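PDB 5XEA: envelope glycoprotein from Thogoto virus, which probably attaches the virion to a receptor on the host cell and later drives fusion of the viral and host membranes. Local coordinates for residues R77-L82 with D111-W116; V149-Q154 with V160-L165; K185-L190 with V427-A432. One frame throughout, in Å; residues are numbered along the deposited sequence.

Contact 1: R77-L82 with D111-W116; sequences RDELLL and DPAKHW
Leu82, on helix 77-86, reaches over to the benzo end of the Trp116 indole, and the two side chains cross at about a right angle. A single methyl carries most of this meeting: CD2 of Leu82 lies 3.7 Å from Trp116 CH2 and approaches the ring obliquely. With CG opposite the backbone N (chi1 174°), the branched end of the leucine comes to lie beside the six-membered ring of the indole, whose other surroundings include the ring of Trp83.

One helical turn earlier, Glu79 holds its chain extended beyond CG, and Glu79 OE2 lies 3.7 Å from Ala113 CB. This is a van der Waals touch; the charge of the carboxylate is met by a salt bridge from OE2 to Arg47 of strand 40-56. Arg47 also touches Ala113 and Pro112, so it lies against both segments.

The loop has its own internal brace. Ala113 N donates to Asp111 OD1 at 3.0 Å and 164°, meeting the oxygen from above the carboxylate plane. At this surface contact, then, a helix lies against an Asx turn that leads into the classic beta bulge of Lys114 and His115 opposite Tyr91.

Contact 2: V149-Q154 with V160-L165; sequences VFFNLQ and VKVSTL
Asn152 and Ser163 exchange two backbone hydrogen bonds, Ser163 N to Asn152 O at 2.7 Å and Asn152 N to Ser163 O at 3.2 Å. Gln154 and Lys161 form the next such pair, in which Lys161 N reaches Gln154 O at 2.7 Å in an almost straight bond (175°). Between them, Leu153 and Val162 face each other as a non-hydrogen-bonded pair. Beyond Asn152 the direct ladder gives way to water, one molecule taking the N-H of Leu165 and donating to Phe150 O. A second water accepts from Asn152 ND2 and donates to Ser163 OG; Arg414 holds OD1 of the asparagine, and the serine hydroxyl is hydrogen-bonded to Glu173.

The two strands, 133-156 and 159-165, form an antiparallel beta hairpin within a larger branched sheet, and strand 171-174 continues the sheet beyond 159-165.

On the face of Leu153 and Val162, packing is apolar. Leu153 divides its methyls, CD1 lying 3.9 Å from Val160 CG1 and CD2 the same distance from Val162 CG2. Phe151 CD1 adds an oblique contact with Val162 CG1, while its ring also meets Phe195 and Tyr242.

Toward the Asn152 side, Leu165 CD2 touches Asn152 ND2. Phe150, its CG lodged between backbone N and carbonyl carbon (chi1 62°), crosses Leu165 at about a right angle, where Phe150 CE1 and Leu165 CD1 come unusually close, 3.3 Å.

Contact 3: K185-L190 with V427-A432; sequences KDFSYL and VKSKDA
The Phe187 ring meets Ser429 at its edge: Ser429 CB lies in the plane of the ring and OG close to that plane. The nearest ring atom is Phe187 CE2, 3.6 Å from Ser429 OG, while Phe187 CZ lies 3.8 Å from Ser429 CB. Elsewhere the ring also meets Tyr46, with the two planes at about 40°, and touches Phe425 and Val426 of helix 421-437.

This is helix-on-sheet packing, in which helix 421-437 lies against strand 187-192 of the branched antiparallel sheet. The strand has helices on two sides: Phe187 and Tyr189 touch helix 421-437, whereas Ser188 and Leu190 pack on helix 77-86. Backbone bonds of Ser188 with Gly45 and Asp186 with Arg47 put Phe187 next to Tyr46 on the neighbouring strand.

The first side-chain bond of Phe187 points toward the helix; its chi1 of -99° lies outside the staggered positions. Ser429 has OG opposite its backbone N (chi1 170°), a rotation that places the hydroxyl beside the ring edge, within reach of a water. The carbonyl O of Ser429 is bound separately, by Arg141. The next residue, Lys430, makes a salt bridge to Asp431, and its side chain packs on Gln435 of a second subunit.

Asp186 OD2 and Ser429 OG stand 4.2 Å apart, too far for a direct bond, and the water spans them. Lying in the plane of the Phe187 ring, at its edge, it donates to Asp186 OD2 at 2.7 Å and is 2.8 Å from Ser429 OG.

How the contacts relate
Contacts 2 and 3 are buried and reach the same branched sheet, though their centres are 22 Å apart; contact 1 is at the surface. Contact 2 is a strand pair joined by backbone hydrogen bonds, with two waters. Contact 3 sets helix against strand, with one aromatic edge and a single bridging water. Contact 1 has no such bridge: a leucine meets an indole and a carboxylate oxygen a methyl, with Arg47 outside taking the charge. Contacts 1 and 3 touch through helix 77-86: Leu80 and Leu81 pack on strand 187-192, Leu81 CD2 being 3.6 Å from Leu190 CD2. Contacts 1 and 2 stay apart, their nearest atoms about 12 Å from each other.

Contact 1: R77-L82 with D111-W116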
loop_
_atom_site.group_PDB
_atom_site.type_symbol
_atom_site.label_atom_id
_atom_site.label_comp_id
_atom_site.label_asym_id
_atom_site.label_seq_id
_atom_site.Cartn_x
_atom_site.Cartn_y
_atom_site.Cartn_z
ATOM N N ARG B 77 10.535 23.855 27.486
ATOM C CA ARG B 77 9.193 24.009 26.927
ATOM C C ARG B 77 8.904 25.465 26.574
ATOM O O ARG B 77 8.407 25.764 25.483
ATOM C CB ARG B 77 8.157 23.463 27.903
ATOM C CG ARG B 77 6.733 23.582 27.422
ATOM C CD ARG B 77 5.820 22.925 28.423
ATOM N NE ARG B 77 4.448 22.817 27.954
ATOM C CZ ARG B 77 3.598 21.866 28.327
ATOM N NH1 ARG B 77 3.977 20.927 29.172
ATOM N NH2 ARG B 77 2.377 21.858 27.829
ATOM N N ASP B 78 9.234 26.390 27.482
ATOM C CA ASP B 78 9.040 27.812 27.209
ATOM C C ASP B 78 9.856 28.272 26.009
ATOM O O ASP B 78 9.362 29.041 25.172
ATOM C CB ASP B 78 9.414 28.627 28.445
ATOM C CG ASP B 78 8.498 28.357 29.622
ATOM O OD1 ASP B 78 7.302 28.076 29.393
ATOM O OD2 ASP B 78 8.982 28.433 30.770
ATOM N N GLU B 79 11.120 27.832 25.918
ATOM C CA GLU B 79 11.924 28.134 24.740
ATOM C C GLU B 79 11.259 27.589 23.486
ATOM O O GLU B 79 11.096 28.304 22.493
ATOM C CB GLU B 79 13.338 27.554 24.891
ATOM C CG GLU B 79 14.267 28.333 25.815
ATOM C CD GLU B 79 15.701 27.802 25.798
ATOM O OE1 GLU B 79 15.964 26.728 26.382
ATOM O OE2 GLU B 79 16.559 28.463 25.183
ATOM N N LEU B 80 10.868 26.315 23.519
ATOM C CA LEU B 80 10.280 25.682 22.339
ATOM C C LEU B 80 9.061 26.455 21.853
ATOM O O LEU B 80 8.914 26.718 20.650
ATOM C CB LEU B 80 9.913 24.231 22.659
ATOM C CG LEU B 80 9.726 23.316 21.451
ATOM C CD1 LEU B 80 10.792 23.601 20.422
ATOM C CD2 LEU B 80 9.780 21.868 21.883
ATOM N N LEU B 81 8.189 26.853 22.785
ATOM C CA LEU B 81 7.033 27.671 22.437
ATOM C C LEU B 81 7.453 28.943 21.708
ATOM O O LEU B 81 6.875 29.302 20.675
ATOM C CB LEU B 81 6.227 27.996 23.696
ATOM C CG LEU B 81 5.255 26.898 24.141
ATOM C CD1 LEU B 81 4.775 27.113 25.570
ATOM C CD2 LEU B 81 4.060 26.802 23.189
ATOM N N LEU B 82 8.483 29.629 22.212
ATOM C CA LEU B 82 8.933 30.846 21.549
ATOM C C LEU B 82 9.564 30.531 20.200
ATOM O O LEU B 82 9.379 31.279 19.231
ATOM C CB LEU B 82 9.908 31.604 22.450
ATOM C CG LEU B 82 10.587 32.840 21.850
ATOM C CD1 LEU B 82 9.577 33.835 21.303
ATOM C CD2 LEU B 82 11.508 33.506 22.888
ATOM N N ASP B 111 25.697 29.800 28.289
ATOM C CA ASP B 111 24.346 30.308 28.095
ATOM C C ASP B 111 23.931 29.991 26.664
ATOM O O ASP B 111 24.505 30.564 25.721
ATOM C CB ASP B 111 24.286 31.808 28.365
ATOM C CG ASP B 111 22.947 32.431 27.980
ATOM O OD1 ASP B 111 21.972 31.694 27.694
ATOM O OD2 ASP B 111 22.865 33.678 27.959
ATOM N N PRO B 112 22.952 29.115 26.451
ATOM C CA PRO B 112 22.619 28.671 25.093
ATOM C C PRO B 112 21.620 29.552 24.363
ATOM O O PRO B 112 21.218 29.191 23.254
ATOM C CB PRO B 112 22.026 27.281 25.350
ATOM C CG PRO B 112 21.343 27.419 26.682
ATOM C CD PRO B 112 22.189 28.389 27.481
ATOM N N ALA B 113 21.214 30.689 24.930
ATOM C CA ALA B 113 20.168 31.520 24.335
ATOM C C ALA B 113 20.627 32.989 24.276
ATOM O O ALA B 113 20.076 33.864 24.946
ATOM C CB ALA B 113 18.865 31.368 25.131
ATOM N N LYS B 114 21.638 33.274 23.449
ATOM C CA LYS B 114 22.144 34.635 23.263
ATOM C C LYS B 114 21.966 35.176 21.854
ATOM O O LYS B 114 21.807 36.386 21.694
ATOM C CB LYS B 114 23.638 34.720 23.624
ATOM C CG LYS B 114 23.930 34.382 25.082
ATOM C CD LYS B 114 25.388 34.591 25.451
ATOM C CE LYS B 114 25.653 36.011 25.928
ATOM N NZ LYS B 114 27.044 36.140 26.444
ATOM N N HIS B 115 21.982 34.324 20.835
ATOM C CA HIS B 115 21.788 34.741 19.455
ATOM C C HIS B 115 20.558 34.042 18.885
ATOM O O HIS B 115 20.047 33.077 19.464
ATOM C CB HIS B 115 23.041 34.441 18.636
ATOM C CG HIS B 115 24.284 35.010 19.250
ATOM N ND1 HIS B 115 24.654 36.326 19.082
ATOM C CD2 HIS B 115 25.202 34.457 20.081
ATOM C CE1 HIS B 115 25.770 36.546 19.751
ATOM N NE2 HIS B 115 26.123 35.432 20.366
ATOM N N TRP B 116 20.061 34.569 17.760
ATOM C CA TRP B 116 18.874 34.054 17.093
ATOM C C TRP B 116 19.103 33.979 15.590
ATOM O O TRP B 116 19.793 34.816 15.001
ATOM C CB TRP B 116 17.630 34.927 17.373
ATOM C CG TRP B 116 17.187 34.876 18.796
ATOM C CD1 TRP B 116 17.622 35.668 19.817
ATOM C CD2 TRP B 116 16.233 33.969 19.368
ATOM N NE1 TRP B 116 16.999 35.313 20.990
ATOM C CE2 TRP B 116 16.141 34.272 20.742
ATOM C CE3 TRP B 116 15.457 32.927 18.853
ATOM C CZ2 TRP B 116 15.298 33.576 21.608
ATOM C CZ3 TRP B 116 14.620 32.235 19.714
ATOM C CH2 TRP B 116 14.547 32.564 21.076
#

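Contact 2: V149-Q154 with V160-L165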
loop_
_atom_site.group_PDB
_atom_site.type_symbol
_atom_site.label_atom_id
_atom_site.label_comp_id
_atom_site.label_asym_id
_atom_site.label_seq_id
_atom_site.Cartn_x
_atom_site.Cartn_y
_atom_site.Cartn_z
ATOM N N VAL B 149 0.945 16.717 12.091
ATOM C CA VAL B 149 1.050 15.266 12.029
ATOM C C VAL B 149 -0.325 14.658 12.294
ATOM O O VAL B 149 -1.073 15.144 13.153
ATOM C CB VAL B 149 2.092 14.725 13.027
ATOM C CG1 VAL B 149 3.541 15.232 12.672
ATOM C CG2 VAL B 149 1.698 15.089 14.438
ATOM N N PHE B 150 -0.661 13.597 11.560
ATOM C CA PHE B 150 -1.951 12.956 11.798
ATOM C C PHE B 150 -1.908 12.173 13.107
ATOM O O PHE B 150 -0.840 11.933 13.686
ATOM C CB PHE B 150 -2.353 12.034 10.633
ATOM C CG PHE B 150 -1.398 10.870 10.392
ATOM C CD1 PHE B 150 -1.523 9.683 11.100
ATOM C CD2 PHE B 150 -0.406 10.964 9.429
ATOM C CE1 PHE B 150 -0.654 8.625 10.859
ATOM C CE2 PHE B 150 0.449 9.922 9.178
ATOM C CZ PHE B 150 0.333 8.752 9.888
ATOM N N PHE B 151 -3.087 11.770 13.580
ATOM C CA PHE B 151 -3.189 11.086 14.859
ATOM C C PHE B 151 -4.365 10.121 14.796
ATOM O O PHE B 151 -5.104 10.082 13.813
ATOM C CB PHE B 151 -3.344 12.091 16.011
ATOM C CG PHE B 151 -4.604 12.931 15.916
ATOM C CD1 PHE B 151 -5.779 12.514 16.517
ATOM C CD2 PHE B 151 -4.609 14.116 15.201
ATOM C CE1 PHE B 151 -6.947 13.280 16.415
ATOM C CE2 PHE B 151 -5.750 14.881 15.088
ATOM C CZ PHE B 151 -6.929 14.461 15.694
ATOM N N ASN B 152 -4.502 9.311 15.846
ATOM C CA ASN B 152 -5.668 8.473 16.062
ATOM C C ASN B 152 -6.396 8.938 17.316
ATOM O O ASN B 152 -5.832 9.650 18.154
ATOM C CB ASN B 152 -5.290 6.996 16.235
ATOM C CG ASN B 152 -4.880 6.334 14.929
ATOM O OD1 ASN B 152 -5.300 6.742 13.837
ATOM N ND2 ASN B 152 -4.062 5.295 15.039
ATOM N N LEU B 153 -7.658 8.530 17.436
ATOM C CA LEU B 153 -8.339 8.550 18.721
ATOM C C LEU B 153 -8.353 7.139 19.284
ATOM O O LEU B 153 -8.203 6.162 18.554
ATOM C CB LEU B 153 -9.770 9.087 18.600
ATOM C CG LEU B 153 -9.995 10.568 18.276
ATOM C CD1 LEU B 153 -11.508 10.867 18.317
ATOM C CD2 LEU B 153 -9.207 11.488 19.206
ATOM N N GLN B 154 -8.541 7.035 20.594
ATOM C CA GLN B 154 -8.421 5.737 21.240
ATOM C C GLN B 154 -9.147 5.762 22.574
ATOM O O GLN B 154 -9.082 6.754 23.307
ATOM C CB GLN B 154 -6.943 5.363 21.435
ATOM C CG GLN B 154 -6.723 4.009 22.083
ATOM C CD GLN B 154 -5.263 3.562 22.033
ATOM O OE1 GLN B 154 -4.605 3.642 20.988
ATOM N NE2 GLN B 154 -4.750 3.090 23.166
ATOM N N VAL B 160 -12.274 8.785 25.686
ATOM C CA VAL B 160 -11.645 8.968 24.387
ATOM C C VAL B 160 -10.419 9.853 24.565
ATOM O O VAL B 160 -10.517 10.991 25.037
ATOM C CB VAL B 160 -12.629 9.581 23.384
ATOM C CG1 VAL B 160 -11.947 9.794 22.036
ATOM C CG2 VAL B 160 -13.859 8.691 23.251
ATOM N N LYS B 161 -9.263 9.328 24.198
ATOM C CA LYS B 161 -8.016 10.063 24.269
ATOM C C LYS B 161 -7.485 10.291 22.862
ATOM O O LYS B 161 -7.836 9.575 21.916
ATOM C CB LYS B 161 -7.005 9.296 25.115
ATOM C CG LYS B 161 -7.439 9.102 26.558
ATOM C CD LYS B 161 -7.448 10.434 27.294
ATOM C CE LYS B 161 -7.649 10.241 28.792
ATOM N NZ LYS B 161 -7.619 11.545 29.512
ATOM N N VAL B 162 -6.656 11.318 22.717
ATOM C CA VAL B 162 -5.903 11.483 21.482
ATOM C C VAL B 162 -4.695 10.560 21.543
ATOM O O VAL B 162 -4.054 10.424 22.590
ATOM C CB VAL B 162 -5.493 12.950 21.284
ATOM C CG1 VAL B 162 -4.477 13.085 20.136
ATOM C CG2 VAL B 162 -6.718 13.805 21.041
ATOM N N SER B 163 -4.391 9.900 20.433
ATOM C CA SER B 163 -3.305 8.925 20.371
ATOM C C SER B 163 -2.237 9.486 19.444
ATOM O O SER B 163 -2.394 9.462 18.221
ATOM C CB SER B 163 -3.823 7.569 19.887
ATOM O OG SER B 163 -2.796 6.591 19.851
ATOM N N THR B 164 -1.161 9.996 20.036
ATOM C CA THR B 164 -0.062 10.569 19.282
ATOM C C THR B 164 0.850 9.451 18.801
ATOM O O THR B 164 1.227 8.566 19.576
ATOM C CB THR B 164 0.693 11.576 20.149
ATOM O OG1 THR B 164 -0.067 12.787 20.201
ATOM C CG2 THR B 164 2.131 11.861 19.603
ATOM N N LEU B 165 1.176 9.484 17.513
ATOM C CA LEU B 165 1.864 8.389 16.841
ATOM C C LEU B 165 3.353 8.708 16.763
ATOM O O LEU B 165 3.748 9.712 16.158
ATOM C CB LEU B 165 1.263 8.170 15.449
ATOM C CG LEU B 165 -0.275 8.019 15.452
ATOM C CD1 LEU B 165 -0.844 7.866 14.054
ATOM C CD2 LEU B 165 -0.667 6.834 16.285
HETATM O O HOH W 1 0.296 11.883 16.289
HETATM O O HOH W 2 -3.188 4.571 17.805
#

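Contact 3: K185-L190 with V427-A432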
loop_
_atom_site.group_PDB
_atom_site.type_symbol
_atom_site.label_atom_id
_atom_site.label_comp_id
_atom_site.label_asym_id
_atom_site.label_seq_id
_atom_site.Cartn_x
_atom_site.Cartn_y
_atom_site.Cartn_z
ATOM N N LYS B 185 17.959 13.790 24.188
ATOM C CA LYS B 185 19.290 14.114 23.659
ATOM C C LYS B 185 19.291 15.587 23.265
ATOM O O LYS B 185 19.142 16.430 24.165
ATOM C CB LYS B 185 19.631 13.119 22.546
ATOM C CG LYS B 185 19.516 11.669 22.918
ATOM C CD LYS B 185 20.447 10.849 22.058
ATOM C CE LYS B 185 20.235 9.359 22.186
ATOM N NZ LYS B 185 19.025 8.929 21.401
ATOM N N ASP B 186 19.438 15.939 21.983
ATOM C CA ASP B 186 19.500 17.314 21.513
ATOM C C ASP B 186 18.130 17.927 21.227
ATOM O O ASP B 186 18.036 19.155 21.107
ATOM C CB ASP B 186 20.365 17.352 20.245
ATOM C CG ASP B 186 19.850 16.422 19.143
ATOM O OD1 ASP B 186 19.304 15.331 19.463
ATOM O OD2 ASP B 186 19.982 16.805 17.945
ATOM N N PHE B 187 17.079 17.108 21.137
ATOM C CA PHE B 187 15.750 17.525 20.724
ATOM C C PHE B 187 14.826 17.679 21.924
ATOM O O PHE B 187 14.897 16.923 22.897
ATOM C CB PHE B 187 15.134 16.500 19.751
ATOM C CG PHE B 187 15.249 16.885 18.299
ATOM C CD1 PHE B 187 14.267 17.635 17.686
ATOM C CD2 PHE B 187 16.350 16.504 17.551
ATOM C CE1 PHE B 187 14.368 17.992 16.339
ATOM C CE2 PHE B 187 16.470 16.865 16.212
ATOM C CZ PHE B 187 15.480 17.608 15.610
ATOM N N SER B 188 13.937 18.657 21.827
ATOM C CA SER B 188 12.692 18.632 22.585
ATOM C C SER B 188 11.514 18.652 21.619
ATOM O O SER B 188 11.620 19.156 20.496
ATOM C CB SER B 188 12.607 19.810 23.567
ATOM O OG SER B 188 13.669 19.743 24.510
ATOM N N TYR B 189 10.391 18.100 22.071
ATOM C CA TYR B 189 9.194 17.940 21.259
ATOM C C TYR B 189 7.980 18.456 22.014
ATOM O O TYR B 189 7.783 18.136 23.191
ATOM C CB TYR B 189 8.942 16.477 20.896
ATOM C CG TYR B 189 10.118 15.771 20.277
ATOM C CD1 TYR B 189 10.225 15.639 18.901
ATOM C CD2 TYR B 189 11.105 15.219 21.072
ATOM C CE1 TYR B 189 11.306 14.977 18.322
ATOM C CE2 TYR B 189 12.203 14.554 20.502
ATOM C CZ TYR B 189 12.289 14.438 19.129
ATOM O OH TYR B 189 13.371 13.784 18.585
ATOM N N LEU B 190 7.159 19.237 21.323
ATOM C CA LEU B 190 5.880 19.700 21.856
ATOM C C LEU B 190 4.773 19.309 20.876
ATOM O O LEU B 190 4.807 19.714 19.707
ATOM C CB LEU B 190 5.898 21.215 22.088
ATOM C CG LEU B 190 4.615 21.856 22.643
ATOM C CD1 LEU B 190 4.232 21.299 24.012
ATOM C CD2 LEU B 190 4.795 23.355 22.697
ATOM N N VAL B 427 15.346 13.189 11.471
ATOM C CA VAL B 427 16.324 12.391 10.728
ATOM C C VAL B 427 17.248 13.290 9.922
ATOM O O VAL B 427 18.468 13.075 9.889
ATOM C CB VAL B 427 15.604 11.380 9.804
ATOM C CG1 VAL B 427 16.635 10.496 9.027
ATOM C CG2 VAL B 427 14.628 10.519 10.582
ATOM N N LYS B 428 16.684 14.302 9.248
ATOM C CA LYS B 428 17.502 15.288 8.535
ATOM C C LYS B 428 18.476 15.999 9.470
ATOM O O LYS B 428 19.610 16.310 9.084
ATOM C CB LYS B 428 16.601 16.319 7.840
ATOM C CG LYS B 428 15.872 15.772 6.611
ATOM C CD LYS B 428 14.830 16.758 6.060
ATOM C CE LYS B 428 13.894 16.040 5.073
ATOM N NZ LYS B 428 12.707 16.866 4.695
ATOM N N SER B 429 18.043 16.306 10.691
ATOM C CA SER B 429 18.960 16.929 11.647
ATOM C C SER B 429 20.135 15.998 11.958
ATOM O O SER B 429 21.300 16.425 11.981
ATOM C CB SER B 429 18.198 17.297 12.922
ATOM O OG SER B 429 19.108 17.692 13.943
ATOM N N LYS B 430 19.837 14.711 12.181
ATOM C CA LYS B 430 20.884 13.714 12.415
ATOM C C LYS B 430 21.802 13.584 11.212
ATOM O O LYS B 430 23.024 13.501 11.366
ATOM C CB LYS B 430 20.261 12.343 12.739
ATOM C CG LYS B 430 21.314 11.198 12.769
ATOM C CD LYS B 430 20.750 9.824 12.414
ATOM C CE LYS B 430 20.091 9.828 11.042
ATOM N NZ LYS B 430 20.105 8.486 10.427
ATOM N N ASP B 431 21.232 13.523 10.004
ATOM C CA ASP B 431 22.054 13.366 8.807
ATOM C C ASP B 431 22.964 14.564 8.611
ATOM O O ASP B 431 24.133 14.420 8.225
ATOM C CB ASP B 431 21.171 13.193 7.570
ATOM C CG ASP B 431 20.406 11.879 7.571
ATOM O OD1 ASP B 431 19.327 11.826 6.936
ATOM O OD2 ASP B 431 20.883 10.902 8.189
ATOM N N ALA B 432 22.433 15.760 8.849
ATOM C CA ALA B 432 23.226 16.974 8.704
ATOM C C ALA B 432 24.354 17.034 9.733
ATOM O O ALA B 432 25.441 17.528 9.436
ATOM C CB ALA B 432 22.306 18.192 8.827
HETATM O O HOH W 3 20.142 15.695 15.528
#